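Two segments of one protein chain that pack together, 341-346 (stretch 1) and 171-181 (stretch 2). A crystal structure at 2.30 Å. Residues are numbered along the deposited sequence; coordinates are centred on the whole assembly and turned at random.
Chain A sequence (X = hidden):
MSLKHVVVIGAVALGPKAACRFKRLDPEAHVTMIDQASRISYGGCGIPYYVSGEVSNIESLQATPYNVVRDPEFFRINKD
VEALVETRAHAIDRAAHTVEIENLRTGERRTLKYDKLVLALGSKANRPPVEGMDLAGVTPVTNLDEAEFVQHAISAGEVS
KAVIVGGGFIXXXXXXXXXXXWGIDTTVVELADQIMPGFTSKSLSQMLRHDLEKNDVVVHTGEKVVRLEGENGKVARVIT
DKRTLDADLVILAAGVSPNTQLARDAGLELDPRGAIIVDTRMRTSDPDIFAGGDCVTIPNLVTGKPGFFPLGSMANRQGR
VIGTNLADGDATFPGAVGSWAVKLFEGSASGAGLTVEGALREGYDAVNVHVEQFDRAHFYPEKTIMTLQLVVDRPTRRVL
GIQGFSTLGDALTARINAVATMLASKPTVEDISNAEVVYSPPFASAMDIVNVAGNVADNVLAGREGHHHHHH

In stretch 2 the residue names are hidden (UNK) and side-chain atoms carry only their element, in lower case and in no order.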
# COMPACT_ATOMS: atom_id res chain seq x y z
N ALA A 341 8.46 -3.15 -9.77
CA ALA A 341 8.69 -4.44 -9.16
C ALA A 341 9.32 -5.35 -10.19
O ALA A 341 8.99 -5.28 -11.37
CB ALA A 341 7.39 -5.02 -8.66
N VAL A 342 10.26 -6.18 -9.73
CA VAL A 342 10.87 -7.25 -10.53
C VAL A 342 10.83 -8.56 -9.74
O VAL A 342 11.22 -8.62 -8.56
CB VAL A 342 12.34 -6.96 -10.85
CG1 VAL A 342 12.75 -7.73 -12.05
CG2 VAL A 342 12.56 -5.53 -11.13
N LYS A 343 10.36 -9.62 -10.38
CA LYS A 343 10.42 -10.95 -9.82
C LYS A 343 11.65 -11.66 -10.40
O LYS A 343 11.85 -11.68 -11.63
CB LYS A 343 9.12 -11.69 -10.13
CG LYS A 343 9.13 -13.20 -9.81
CD LYS A 343 8.55 -13.55 -8.43
CE LYS A 343 8.91 -15.01 -8.03
NZ LYS A 343 10.39 -15.25 -7.93
N LEU A 344 12.49 -12.18 -9.50
CA LEU A 344 13.72 -12.89 -9.87
C LEU A 344 13.51 -14.39 -9.60
O LEU A 344 12.38 -14.85 -9.55
CB LEU A 344 14.96 -12.30 -9.14
CG LEU A 344 15.22 -10.80 -9.31
CD1 LEU A 344 16.35 -10.34 -8.44
CD2 LEU A 344 15.52 -10.48 -10.75
N PHE A 345 14.57 -15.16 -9.45
CA PHE A 345 14.38 -16.61 -9.34
C PHE A 345 13.64 -16.96 -8.06
O PHE A 345 12.59 -17.58 -8.11
CB PHE A 345 15.71 -17.34 -9.44
CG PHE A 345 16.27 -17.30 -10.82
CD1 PHE A 345 15.89 -18.24 -11.76
CD2 PHE A 345 17.14 -16.30 -11.19
CE1 PHE A 345 16.40 -18.20 -13.06
CE2 PHE A 345 17.67 -16.24 -12.48
CZ PHE A 345 17.30 -17.20 -13.42
N GLU A 346 14.16 -16.51 -6.93
CA GLU A 346 13.54 -16.77 -5.63
C GLU A 346 13.06 -15.48 -4.94
O GLU A 346 11.99 -15.46 -4.34
CB GLU A 346 14.52 -17.53 -4.72
CG GLU A 346 14.96 -18.90 -5.30
CD GLU A 346 16.43 -19.19 -4.99
OE1 GLU A 346 16.83 -19.01 -3.82
OE2 GLU A 346 17.17 -19.61 -5.92
N UNK A 171 16.63 -5.83 -18.72
CA UNK A 171 17.72 -6.80 -18.73
C UNK A 171 17.52 -7.94 -17.75
O UNK A 171 17.67 -9.12 -18.09
N UNK A 172 17.16 -7.61 -16.51
CA UNK A 172 17.08 -8.64 -15.50
C UNK A 172 15.91 -9.54 -15.75
O UNK A 172 16.03 -10.74 -15.60
c UNK A 172 18.09 -7.30 -12.05
c UNK A 172 19.48 -7.86 -14.02
c UNK A 172 18.19 -7.26 -13.56
c UNK A 172 16.99 -8.04 -14.09
N UNK A 173 14.76 -8.99 -16.14
CA UNK A 173 13.59 -9.83 -16.47
C UNK A 173 13.92 -10.80 -17.62
O UNK A 173 13.49 -11.94 -17.60
o UNK A 173 9.62 -7.95 -14.96
o UNK A 173 10.97 -9.52 -14.16
c UNK A 173 12.35 -9.00 -16.83
c UNK A 173 11.87 -7.99 -15.76
c UNK A 173 10.74 -8.53 -14.90
N UNK A 174 14.66 -10.32 -18.63
CA UNK A 174 15.06 -11.16 -19.75
C UNK A 174 16.05 -12.22 -19.26
O UNK A 174 15.95 -13.38 -19.65
s UNK A 174 13.71 -10.53 -22.93
c UNK A 174 15.68 -10.35 -20.90
c UNK A 174 14.62 -12.07 -22.99
c UNK A 174 14.68 -9.56 -21.77
N UNK A 175 17.00 -11.83 -18.41
CA UNK A 175 17.99 -12.81 -17.89
C UNK A 175 17.27 -14.03 -17.32
O UNK A 175 17.58 -15.17 -17.65
c UNK A 175 18.86 -12.18 -16.81
N UNK A 176 16.31 -13.73 -16.45
CA UNK A 176 15.54 -14.72 -15.71
C UNK A 176 14.70 -15.57 -16.67
O UNK A 176 14.75 -16.77 -16.60
c UNK A 176 14.64 -14.02 -14.66
c UNK A 176 15.49 -13.38 -13.57
c UNK A 176 13.63 -15.00 -14.07
N UNK A 177 13.98 -14.94 -17.58
CA UNK A 177 13.16 -15.67 -18.54
C UNK A 177 13.95 -16.63 -19.40
O UNK A 177 13.53 -17.78 -19.59
c UNK A 177 12.45 -14.72 -19.48
o UNK A 177 11.39 -14.07 -18.81
N UNK A 178 15.05 -16.15 -19.96
CA UNK A 178 15.86 -16.97 -20.85
C UNK A 178 16.43 -18.16 -20.08
O UNK A 178 16.34 -19.28 -20.55
c UNK A 178 16.56 -14.99 -22.43
c UNK A 178 15.62 -15.46 -23.53
c UNK A 178 17.74 -14.27 -23.04
c UNK A 178 16.98 -16.17 -21.53
N UNK A 179 16.99 -17.93 -18.89
CA UNK A 179 17.56 -19.04 -18.13
C UNK A 179 16.47 -19.99 -17.61
O UNK A 179 16.68 -21.20 -17.56
c UNK A 179 18.42 -18.53 -16.98
N UNK A 180 15.30 -19.46 -17.27
CA UNK A 180 14.27 -20.26 -16.59
C UNK A 180 13.27 -20.96 -17.51
O UNK A 180 12.89 -22.09 -17.25
c UNK A 180 13.34 -20.09 -14.24
o UNK A 180 14.28 -20.79 -13.80
c UNK A 180 13.52 -19.40 -15.57
o UNK A 180 12.26 -19.94 -13.64
N UNK A 181 12.81 -20.27 -18.56
CA UNK A 181 11.88 -20.88 -19.51
C UNK A 181 12.63 -21.82 -20.42
O UNK A 181 12.09 -22.84 -20.82
c UNK A 181 9.06 -18.03 -22.26
c UNK A 181 11.20 -19.85 -20.42
s UNK A 181 9.93 -17.40 -20.83
c UNK A 181 10.16 -18.90 -19.78

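Position 171 has backbone atoms and no side-chain atom. It is Gly 171. Its O accepts a helical hydrogen bond from the N of position 175, at 2.8 Å.

Position 172 has four carbons, forked at the second. Its CA-to-CB bond points toward stretch 1, and one terminal carbon approaches Leu 344. This is Leu 172; its CD1 lies 4.3 Å from Leu 344 CD2, an apolar contact.

Position 173 has three carbons in a row, the third carrying two oxygens. The two oxygens make a carboxylate, so this is a glutamate and not a glutamine. The residue is Glu 173. Its OE1 sits 3.3 Å from Val 342 CG1 and 3.4 Å from Lys 343 O. The latter two oxygens are both acceptors, so no hydrogen bond forms.

Position 174 has two carbons, a sulfur and a last carbon, unbranched. This thioether is Met 174, out of reach of stretch 1.

Position 175 has a single carbon. It is Ala 175, directed sideways, with its CB 6.1 Å from Phe 345 CE2, too far for a contact.

Position 176 has one carbon carrying two more. It points toward stretch 1 and meets both Leu 344 and Phe 345. This is Val 176. Its CG2 is 4.0 Å from Leu 344 CD2 and 3.8 Å from Phe 345 CE2, while CG1 lies over one face of the Phe 345 ring.

Position 177 has one carbon, then one oxygen. It is Ser 177, pointing away. Its OG makes a weak hydrogen bond to Glu 173 O, 3.2 Å, one turn back.

Position 178 has four carbons, forked at the second, and touches nothing on stretch 1. It is Leu 178, a buried residue.

Position 179 has one carbon, pointing toward stretch 1. It is Ala 179, whose CB lies 4.0 Å from Phe 345 CZ, near the plane of the ring.

Position 180 has two carbons, the second carrying two oxygens. The residue is Asp 180. Its OD1 approaches the ring edge, 3.4 Å from Phe 345 CE1.

Position 181 repeats the unbranched thioether pattern. It is Met 181, exposed and out of reach.

The contact is mainly apolar, with no hydrogen bond across it. Strand and helix run nearly parallel, at 17°, with axes 8.8 Å apart at closest approach. Beyond the strand, Leu 344 packs on Leu 172 and Val 176. Phe 345 meets Val 176, Ala 179 and Asp 180, and has the largest covered area, 89 Å² of its surface.

Stretch 2, residues 171-181: GLEMAVSLADM
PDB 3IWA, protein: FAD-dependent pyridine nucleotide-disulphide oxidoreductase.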